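Side-chain contacts in 3-carboxy-cis,cis-muconate cycloisomerase (Pseudomonas putida, PDB 1RE5), which belongs to the mainly helical enzymes of the fumarase/aspartase-like lyase superfamily, whose long helices form a bundle core in an assembly of four chains: residues T146-R151 with A262-E267; L154-P159 with L359-G364; M164-V169 with G248-D253. All coordinates share one frame; numbering follows the deposited sequence.

Interaction 1: T146-R151 with A262-E267; sequences TPLVGR and AGEVFE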
loop_
_atom_site.group_PDB
_atom_site.type_symbol
_atom_site.label_atom_id
_atom_site.label_comp_id
_atom_site.label_asym_id
_atom_site.label_seq_id
_atom_site.Cartn_x
_atom_site.Cartn_y
_atom_site.Cartn_z
ATOM N N THR D 146 14.300 -26.080 26.145
ATOM C CA THR D 146 14.073 -27.242 25.310
ATOM C C THR D 146 14.733 -26.811 23.987
ATOM O O THR D 146 14.342 -25.819 23.363
ATOM C CB THR D 146 12.551 -27.592 25.169
ATOM O OG1 THR D 146 12.196 -27.683 23.790
ATOM C CG2 THR D 146 11.702 -26.594 25.840
ATOM N N PRO D 147 15.786 -27.524 23.575
ATOM C CA PRO D 147 16.507 -27.199 22.341
ATOM C C PRO D 147 15.879 -27.585 21.000
ATOM O O PRO D 147 15.286 -28.654 20.853
ATOM C CB PRO D 147 17.859 -27.876 22.555
ATOM C CG PRO D 147 17.477 -29.112 23.309
ATOM C CD PRO D 147 16.446 -28.622 24.302
ATOM N N LEU D 148 16.017 -26.683 20.033
ATOM C CA LEU D 148 15.525 -26.887 18.679
ATOM C C LEU D 148 16.618 -26.257 17.803
ATOM O O LEU D 148 17.375 -25.411 18.277
ATOM C CB LEU D 148 14.106 -26.241 18.467
ATOM C CG LEU D 148 13.652 -24.760 18.418
ATOM C CD1 LEU D 148 12.158 -24.562 18.228
ATOM C CD2 LEU D 148 14.021 -24.157 19.695
ATOM N N VAL D 149 16.741 -26.700 16.555
ATOM C CA VAL D 149 17.760 -26.155 15.658
ATOM C C VAL D 149 17.436 -24.718 15.244
ATOM O O VAL D 149 16.270 -24.340 15.142
ATOM C CB VAL D 149 17.901 -27.004 14.359
ATOM C CG1 VAL D 149 16.650 -26.826 13.459
ATOM C CG2 VAL D 149 19.175 -26.598 13.617
ATOM N N GLY D 150 18.470 -23.918 15.010
ATOM C CA GLY D 150 18.244 -22.549 14.581
ATOM C C GLY D 150 17.999 -22.555 13.079
ATOM O O GLY D 150 18.597 -23.348 12.355
ATOM N N ARG D 151 17.108 -21.701 12.597
ATOM C CA ARG D 151 16.842 -21.660 11.173
ATOM C C ARG D 151 17.087 -20.258 10.618
ATOM O O ARG D 151 16.438 -19.280 10.984
ATOM C CB ARG D 151 15.418 -22.131 10.894
ATOM C CG ARG D 151 15.166 -23.524 11.408
ATOM C CD ARG D 151 13.750 -24.007 11.140
ATOM N NE ARG D 151 13.284 -24.849 12.245
ATOM C CZ ARG D 151 13.324 -26.172 12.262
ATOM N NH1 ARG D 151 13.802 -26.836 11.224
ATOM N NH2 ARG D 151 12.891 -26.826 13.325
ATOM N N ALA D 262 8.813 -30.984 9.449
ATOM C CA ALA D 262 9.367 -30.414 10.693
ATOM C C ALA D 262 8.652 -31.033 11.895
ATOM O O ALA D 262 9.281 -31.668 12.735
ATOM C CB ALA D 262 9.204 -28.919 10.718
ATOM N N GLY D 263 7.335 -30.840 11.960
ATOM C CA GLY D 263 6.504 -31.394 13.019
ATOM C C GLY D 263 7.018 -31.191 14.419
ATOM O O GLY D 263 7.085 -32.126 15.198
ATOM N N GLU D 264 7.372 -29.962 14.752
ATOM C CA GLU D 264 7.901 -29.683 16.072
ATOM C C GLU D 264 6.898 -29.018 17.009
ATOM O O GLU D 264 6.885 -29.299 18.208
ATOM C CB GLU D 264 9.150 -28.820 15.941
ATOM C CG GLU D 264 10.257 -29.524 15.213
ATOM C CD GLU D 264 11.498 -28.682 15.107
ATOM O OE1 GLU D 264 12.552 -29.220 14.699
ATOM O OE2 GLU D 264 11.418 -27.479 15.430
ATOM N N VAL D 265 6.065 -28.134 16.477
ATOM C CA VAL D 265 5.081 -27.446 17.294
ATOM C C VAL D 265 3.778 -27.522 16.538
ATOM O O VAL D 265 3.779 -27.500 15.314
ATOM C CB VAL D 265 5.479 -25.960 17.524
ATOM C CG1 VAL D 265 4.323 -25.187 18.115
ATOM C CG2 VAL D 265 6.665 -25.885 18.472
ATOM N N PHE D 266 2.666 -27.618 17.254
ATOM C CA PHE D 266 1.369 -27.720 16.597
ATOM C C PHE D 266 0.308 -26.864 17.263
ATOM O O PHE D 266 0.352 -26.628 18.477
ATOM C CB PHE D 266 0.860 -29.161 16.637
ATOM C CG PHE D 266 1.772 -30.151 16.001
ATOM C CD1 PHE D 266 1.574 -30.549 14.684
ATOM C CD2 PHE D 266 2.829 -30.701 16.721
ATOM C CE1 PHE D 266 2.408 -31.476 14.093
ATOM C CE2 PHE D 266 3.674 -31.632 16.134
ATOM C CZ PHE D 266 3.458 -32.019 14.814
ATOM N N GLU D 267 -0.656 -26.419 16.462
ATOM C CA GLU D 267 -1.774 -25.657 16.977
ATOM C C GLU D 267 -2.632 -26.652 17.752
ATOM O O GLU D 267 -2.612 -27.846 17.476
ATOM C CB GLU D 267 -2.593 -25.092 15.834
ATOM C CG GLU D 267 -2.089 -23.800 15.278
ATOM C CD GLU D 267 -3.023 -23.265 14.223
ATOM O OE1 GLU D 267 -4.248 -23.464 14.363
ATOM O OE2 GLU D 267 -2.539 -22.642 13.261
HETATM O O HOH W 1 14.861 -28.735 15.930
#
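The backbones come closest at Leu148 and Glu264, whose CA atoms are 8.5 Å apart, too far for the strand carrying Leu148 to pair with 262-267. Side chains and one water span the gap. Glu264 is stretched out beyond CG (chi2 -179°), a reach suited to glutamate, and carries its carboxylate to the strand. There it forms a salt bridge with Arg151, whose long side chain arrives from the opposite direction: Arg151 NH2 stands 2.7 Å from Glu264 OE2. The carboxylate meets the guanidinium at its edge, with the two planes turned 54° apart. Val149 CG1 covers one guanidinium face, 3.5 Å above its centre, while Leu148 CD1 packs 4.1 Å from Glu264 OE2. A water bridges the segments as well, accepting from Val149 N and donating to Glu264 OE1, which also accepts a hydrogen bond from Asn358 ND2. The other terminal nitrogen, Arg151 NH1, forms a salt bridge with Glu261 of the third subunit. Arginine thus suits a place between two acids. In this buried setting the opposite charges probably compensate each other, and the linked bonds tie the small sheet to the loop residue Glu264, just before strand 265-266, and to the tetramer interface.

Interaction 2: L154-P159 with L359-G364; sequences LQHATP and LDLTQG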
loop_
_atom_site.group_PDB
_atom_site.type_symbol
_atom_site.label_atom_id
_atom_site.label_comp_id
_atom_site.label_asym_id
_atom_site.label_seq_id
_atom_site.Cartn_x
_atom_site.Cartn_y
_atom_site.Cartn_z
ATOM N N LEU D 154 15.893 -20.197 6.234
ATOM C CA LEU D 154 15.288 -21.520 6.171
ATOM C C LEU D 154 16.312 -22.660 6.152
ATOM O O LEU D 154 15.977 -23.796 5.834
ATOM C CB LEU D 154 14.348 -21.612 4.973
ATOM C CG LEU D 154 13.113 -20.708 5.102
ATOM C CD1 LEU D 154 12.338 -20.665 3.804
ATOM C CD2 LEU D 154 12.234 -21.219 6.215
ATOM N N GLN D 155 17.552 -22.352 6.522
ATOM C CA GLN D 155 18.629 -23.343 6.595
ATOM C C GLN D 155 18.965 -23.612 8.069
ATOM O O GLN D 155 18.775 -22.743 8.923
ATOM C CB GLN D 155 19.877 -22.813 5.890
ATOM C CG GLN D 155 19.679 -22.538 4.430
ATOM C CD GLN D 155 19.482 -23.809 3.648
ATOM O OE1 GLN D 155 20.394 -24.625 3.533
ATOM N NE2 GLN D 155 18.287 -23.991 3.112
ATOM N N HIS D 156 19.456 -24.808 8.374
ATOM C CA HIS D 156 19.819 -25.131 9.747
ATOM C C HIS D 156 21.023 -24.300 10.200
ATOM O O HIS D 156 21.965 -24.062 9.440
ATOM C CB HIS D 156 20.114 -26.623 9.882
ATOM C CG HIS D 156 18.888 -27.460 10.071
ATOM N ND1 HIS D 156 17.630 -27.031 9.700
ATOM C CD2 HIS D 156 18.720 -28.688 10.610
ATOM C CE1 HIS D 156 16.741 -27.958 10.011
ATOM N NE2 HIS D 156 17.377 -28.973 10.565
ATOM N N ALA D 157 20.968 -23.838 11.444
ATOM C CA ALA D 157 22.018 -23.020 12.028
ATOM C C ALA D 157 22.203 -23.486 13.464
ATOM O O ALA D 157 21.513 -24.403 13.918
ATOM C CB ALA D 157 21.604 -21.556 12.004
ATOM N N THR D 158 23.121 -22.846 14.184
ATOM C CA THR D 158 23.390 -23.213 15.570
ATOM C C THR D 158 22.112 -23.242 16.380
ATOM O O THR D 158 21.164 -22.508 16.104
ATOM C CB THR D 158 24.371 -22.244 16.219
ATOM O OG1 THR D 158 23.984 -20.905 15.898
ATOM C CG2 THR D 158 25.783 -22.501 15.723
ATOM N N PRO D 159 22.085 -24.085 17.411
ATOM C CA PRO D 159 20.955 -24.280 18.313
ATOM C C PRO D 159 20.340 -23.018 18.874
ATOM O O PRO D 159 20.994 -21.971 19.024
ATOM C CB PRO D 159 21.534 -25.165 19.410
ATOM C CG PRO D 159 22.553 -25.945 18.696
ATOM C CD PRO D 159 23.233 -24.887 17.853
ATOM N N LEU D 359 17.427 -31.920 14.877
ATOM C CA LEU D 359 18.704 -31.288 15.171
ATOM C C LEU D 359 19.896 -31.925 14.499
ATOM O O LEU D 359 20.759 -31.206 14.008
ATOM C CB LEU D 359 18.940 -31.217 16.675
ATOM C CG LEU D 359 18.788 -29.804 17.230
ATOM C CD1 LEU D 359 18.598 -29.849 18.730
ATOM C CD2 LEU D 359 19.991 -28.995 16.845
ATOM N N ASP D 360 19.999 -33.249 14.476
ATOM C CA ASP D 360 21.153 -33.796 13.774
ATOM C C ASP D 360 20.793 -34.358 12.399
ATOM O O ASP D 360 21.159 -35.477 12.028
ATOM C CB ASP D 360 21.963 -34.816 14.619
ATOM C CG ASP D 360 21.107 -35.710 15.473
ATOM O OD1 ASP D 360 20.624 -35.236 16.526
ATOM O OD2 ASP D 360 20.926 -36.890 15.098
ATOM N N LEU D 361 20.077 -33.532 11.642
ATOM C CA LEU D 361 19.663 -33.860 10.286
ATOM C C LEU D 361 20.860 -33.520 9.409
ATOM O O LEU D 361 21.020 -34.058 8.326
ATOM C CB LEU D 361 18.457 -33.011 9.889
ATOM C CG LEU D 361 17.585 -33.473 8.728
ATOM C CD1 LEU D 361 17.144 -34.894 8.972
ATOM C CD2 LEU D 361 16.371 -32.563 8.609
ATOM N N THR D 362 21.699 -32.610 9.895
ATOM C CA THR D 362 22.905 -32.217 9.185
ATOM C C THR D 362 24.074 -33.000 9.794
ATOM O O THR D 362 25.251 -32.719 9.543
ATOM C CB THR D 362 23.176 -30.716 9.321
ATOM O OG1 THR D 362 23.274 -30.363 10.706
ATOM C CG2 THR D 362 22.064 -29.932 8.678
ATOM N N GLN D 363 23.715 -33.983 10.611
ATOM C CA GLN D 363 24.670 -34.858 11.274
ATOM C C GLN D 363 25.785 -34.176 12.044
ATOM O O GLN D 363 26.952 -34.494 11.858
ATOM C CB GLN D 363 25.255 -35.821 10.250
ATOM C CG GLN D 363 24.197 -36.724 9.644
ATOM C CD GLN D 363 24.761 -37.681 8.622
ATOM O OE1 GLN D 363 25.379 -37.268 7.629
ATOM N NE2 GLN D 363 24.555 -38.976 8.853
ATOM N N GLY D 364 25.406 -33.246 12.916
ATOM C CA GLY D 364 26.378 -32.538 13.731
ATOM C C GLY D 364 27.147 -31.415 13.062
ATOM O O GLY D 364 27.871 -30.703 13.733
#
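His156 lays its side chain obliquely across Thr362, with His156 CB 4.0 Å from Thr362 CG2. The methyl is placed by a chi1 of 57°, which sets OG1 between the backbone N and the carbonyl carbon and CG2 beside the backbone N. Threonine fits here because it offers a compact apolar branch to a neighbouring side chain. Leu361, from the same loop, adds CD2 obliquely to the imidazole at the more exposed margin of the contact. A second patch forms past the corner at Thr158, where Pro159 CG meets Leu359 CD2 at 4.4 Å; a rigid ring against a branched leucine end makes a purely apolar touch. The backbones keep apart, with His156 CA 7.7 Å from Thr362 CA and Pro159 CA 8.0 Å from Leu359 CA, as expected for a strand and a loop joined through side chains. The loop leads out of helix 352-359, and a weak bond from Gln363 N to Asp360 O spans its turn. Within the tetramer, His156 N bonds to Thr260 OG1 of the third subunit, and Thr158 OG1 to Ser196 OG of the second. Chemically, the contact rests on van der Waals packing: carbon branches touch between the loop and strand 155-157, outermost in its sheet within this chain. Such packing is apolar and weakly directional, while the polar partners named lie on other subunits.

Interaction 3: M164-V169 with G248-D253; sequences MKLAGV and GKFGRD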
loop_
_atom_site.group_PDB
_atom_site.type_symbol
_atom_site.label_atom_id
_atom_site.label_comp_id
_atom_site.label_asym_id
_atom_site.label_seq_id
_atom_site.Cartn_x
_atom_site.Cartn_y
_atom_site.Cartn_z
ATOM N N MET D 164 13.294 -19.229 23.785
ATOM C CA MET D 164 13.959 -18.062 23.226
ATOM C C MET D 164 13.054 -17.479 22.143
ATOM O O MET D 164 12.798 -16.268 22.118
ATOM C CB MET D 164 15.309 -18.450 22.625
ATOM C CG MET D 164 16.248 -17.280 22.408
ATOM S SD MET D 164 17.637 -17.648 21.311
ATOM C CE MET D 164 18.108 -19.201 21.915
ATOM N N LYS D 165 12.547 -18.344 21.267
ATOM C CA LYS D 165 11.678 -17.894 20.199
ATOM C C LYS D 165 10.445 -17.215 20.769
ATOM O O LYS D 165 10.149 -16.079 20.408
ATOM C CB LYS D 165 11.275 -19.066 19.295
ATOM C CG LYS D 165 12.451 -19.741 18.564
ATOM C CD LYS D 165 11.982 -20.926 17.737
ATOM C CE LYS D 165 11.283 -20.502 16.455
ATOM N NZ LYS D 165 12.225 -19.923 15.465
ATOM N N LEU D 166 9.723 -17.889 21.660
ATOM C CA LEU D 166 8.532 -17.287 22.250
ATOM C C LEU D 166 8.862 -16.004 23.001
ATOM O O LEU D 166 8.041 -15.100 23.082
ATOM C CB LEU D 166 7.846 -18.258 23.207
ATOM C CG LEU D 166 7.263 -19.526 22.586
ATOM C CD1 LEU D 166 6.644 -20.374 23.670
ATOM C CD2 LEU D 166 6.218 -19.157 21.538
ATOM N N ALA D 167 10.067 -15.916 23.553
ATOM C CA ALA D 167 10.471 -14.716 24.293
ATOM C C ALA D 167 10.515 -13.495 23.370
ATOM O O ALA D 167 10.184 -12.383 23.777
ATOM C CB ALA D 167 11.841 -14.940 24.946
ATOM N N GLY D 168 10.944 -13.702 22.130
ATOM C CA GLY D 168 10.984 -12.605 21.175
ATOM C C GLY D 168 9.594 -12.048 20.885
ATOM O O GLY D 168 9.427 -10.843 20.732
ATOM N N VAL D 169 8.593 -12.920 20.796
ATOM C CA VAL D 169 7.240 -12.452 20.550
ATOM C C VAL D 169 6.810 -11.681 21.783
ATOM O O VAL D 169 6.202 -10.615 21.671
ATOM C CB VAL D 169 6.253 -13.611 20.279
ATOM C CG1 VAL D 169 4.848 -13.041 20.026
ATOM C CG2 VAL D 169 6.717 -14.418 19.067
ATOM N N GLY D 248 1.903 -11.700 13.059
ATOM C CA GLY D 248 2.045 -12.323 11.748
ATOM C C GLY D 248 3.309 -13.165 11.691
ATOM O O GLY D 248 3.358 -14.199 11.025
ATOM N N LYS D 249 4.343 -12.718 12.394
ATOM C CA LYS D 249 5.608 -13.443 12.433
ATOM C C LYS D 249 5.368 -14.709 13.240
ATOM O O LYS D 249 5.835 -15.788 12.889
ATOM C CB LYS D 249 6.688 -12.576 13.099
ATOM C CG LYS D 249 8.084 -13.160 13.109
ATOM C CD LYS D 249 8.431 -13.702 14.464
ATOM C CE LYS D 249 9.924 -13.915 14.590
ATOM N NZ LYS D 249 10.398 -15.017 13.708
ATOM N N PHE D 250 4.615 -14.563 14.321
ATOM C CA PHE D 250 4.298 -15.685 15.190
ATOM C C PHE D 250 3.504 -16.717 14.387
ATOM O O PHE D 250 3.808 -17.909 14.416
ATOM C CB PHE D 250 3.516 -15.184 16.418
ATOM C CG PHE D 250 3.129 -16.267 17.383
ATOM C CD1 PHE D 250 4.081 -17.163 17.869
ATOM C CD2 PHE D 250 1.804 -16.401 17.802
ATOM C CE1 PHE D 250 3.717 -18.178 18.754
ATOM C CE2 PHE D 250 1.426 -17.416 18.692
ATOM C CZ PHE D 250 2.380 -18.302 19.168
ATOM N N GLY D 251 2.511 -16.251 13.640
ATOM C CA GLY D 251 1.712 -17.159 12.837
ATOM C C GLY D 251 2.541 -17.882 11.791
ATOM O O GLY D 251 2.307 -19.056 11.497
ATOM N N ARG D 252 3.510 -17.182 11.212
ATOM C CA ARG D 252 4.360 -17.792 10.202
ATOM C C ARG D 252 5.189 -18.899 10.839
ATOM O O ARG D 252 5.240 -20.022 10.336
ATOM C CB ARG D 252 5.302 -16.762 9.587
ATOM C CG ARG D 252 6.329 -17.386 8.638
ATOM C CD ARG D 252 5.725 -17.614 7.258
ATOM N NE ARG D 252 5.373 -16.318 6.686
ATOM C CZ ARG D 252 6.250 -15.494 6.110
ATOM N NH1 ARG D 252 7.537 -15.843 5.991
ATOM N NH2 ARG D 252 5.853 -14.284 5.718
ATOM N N ASP D 253 5.839 -18.576 11.951
ATOM C CA ASP D 253 6.669 -19.542 12.656
ATOM C C ASP D 253 5.922 -20.838 13.014
ATOM O O ASP D 253 6.471 -21.940 12.894
ATOM C CB ASP D 253 7.271 -18.888 13.904
ATOM C CG ASP D 253 8.357 -17.871 13.559
ATOM O OD1 ASP D 253 8.730 -17.793 12.374
ATOM O OD2 ASP D 253 8.850 -17.149 14.457
#
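This is antiparallel helix-helix packing in the long helical bundle characteristic of the superfamily, joining helix 162-187 to helix 231-257. The N-to-C directions of the two short segments are 157° apart, and their axes approach to 10.8 Å. That separation suits the size of the residues between them, a valine, a leucine and a phenylalanine. Phe250 is common to both apolar contacts. Its ring carbon CG lies anti to the backbone N (chi1 180°), which sends the ring across to the partner helix. Val169 CG2 then sits 4.0 Å from Phe250 CD1, the two side chains crossing at about a right angle, and Leu166 CD2 comes within 3.9 Å of Phe250 CE1. Both methyls reach the ring obliquely. About one turn of helix separates Leu166 from Val169, so a single flat ring can serve both. The backbones are nearest here too, with Val169 CA 6.9 Å from Phe250 CA.

A polar group accompanies this packing. Lys249 and Asp253, four residues apart on one helix, form a salt bridge in which Lys249 NZ donates to the syn lone pair of Asp253 OD2 at 2.7 Å. Lys165 approaches from the other helix, its NZ still 4.5 Å from Asp253 OD2, beyond salt-bridge range; its salt-bridge partner is Glu314 of the second subunit. The same subunit takes Lys249 NZ through the carbonyls of Gln311 and His313, and Asp253 OD1 accepts a hydrogen bond from His313 N of that subunit, so these charged ends lie at the subunit interface. Elsewhere around helix 162-187, Met164 and Ala167 face helix 434-449, whereas Leu166 and Val169 also touch Gln139 and Leu136, respectively, of helix 106-142, placing the pair among the other long helices of the bundle.

Interactions 1 and 2 share the small antiparallel sheet: their centres lie 12 Å apart, and Gly150 O is 2.6 Å from Ala157 N, a probable hydrogen bond between neighbouring strands. Interaction 3 is also 12 Å from interaction 1, centre to centre, and joins it where Leu148 CD1 packs 3.7 Å from Lys165 CD. Interactions 2 and 3 do not touch, with centres 19 Å apart and nearest atoms about 5 Å apart. Other chains add links: Glu314 of the second subunit binds both Arg151 N and Lys165 NZ, and Glu261 of the third reaches Arg151 and His156. The pockets that hold 2,3-dihydroxy-1,4-dithiobutane are lined by residues of helix 286-307, outside all six segments.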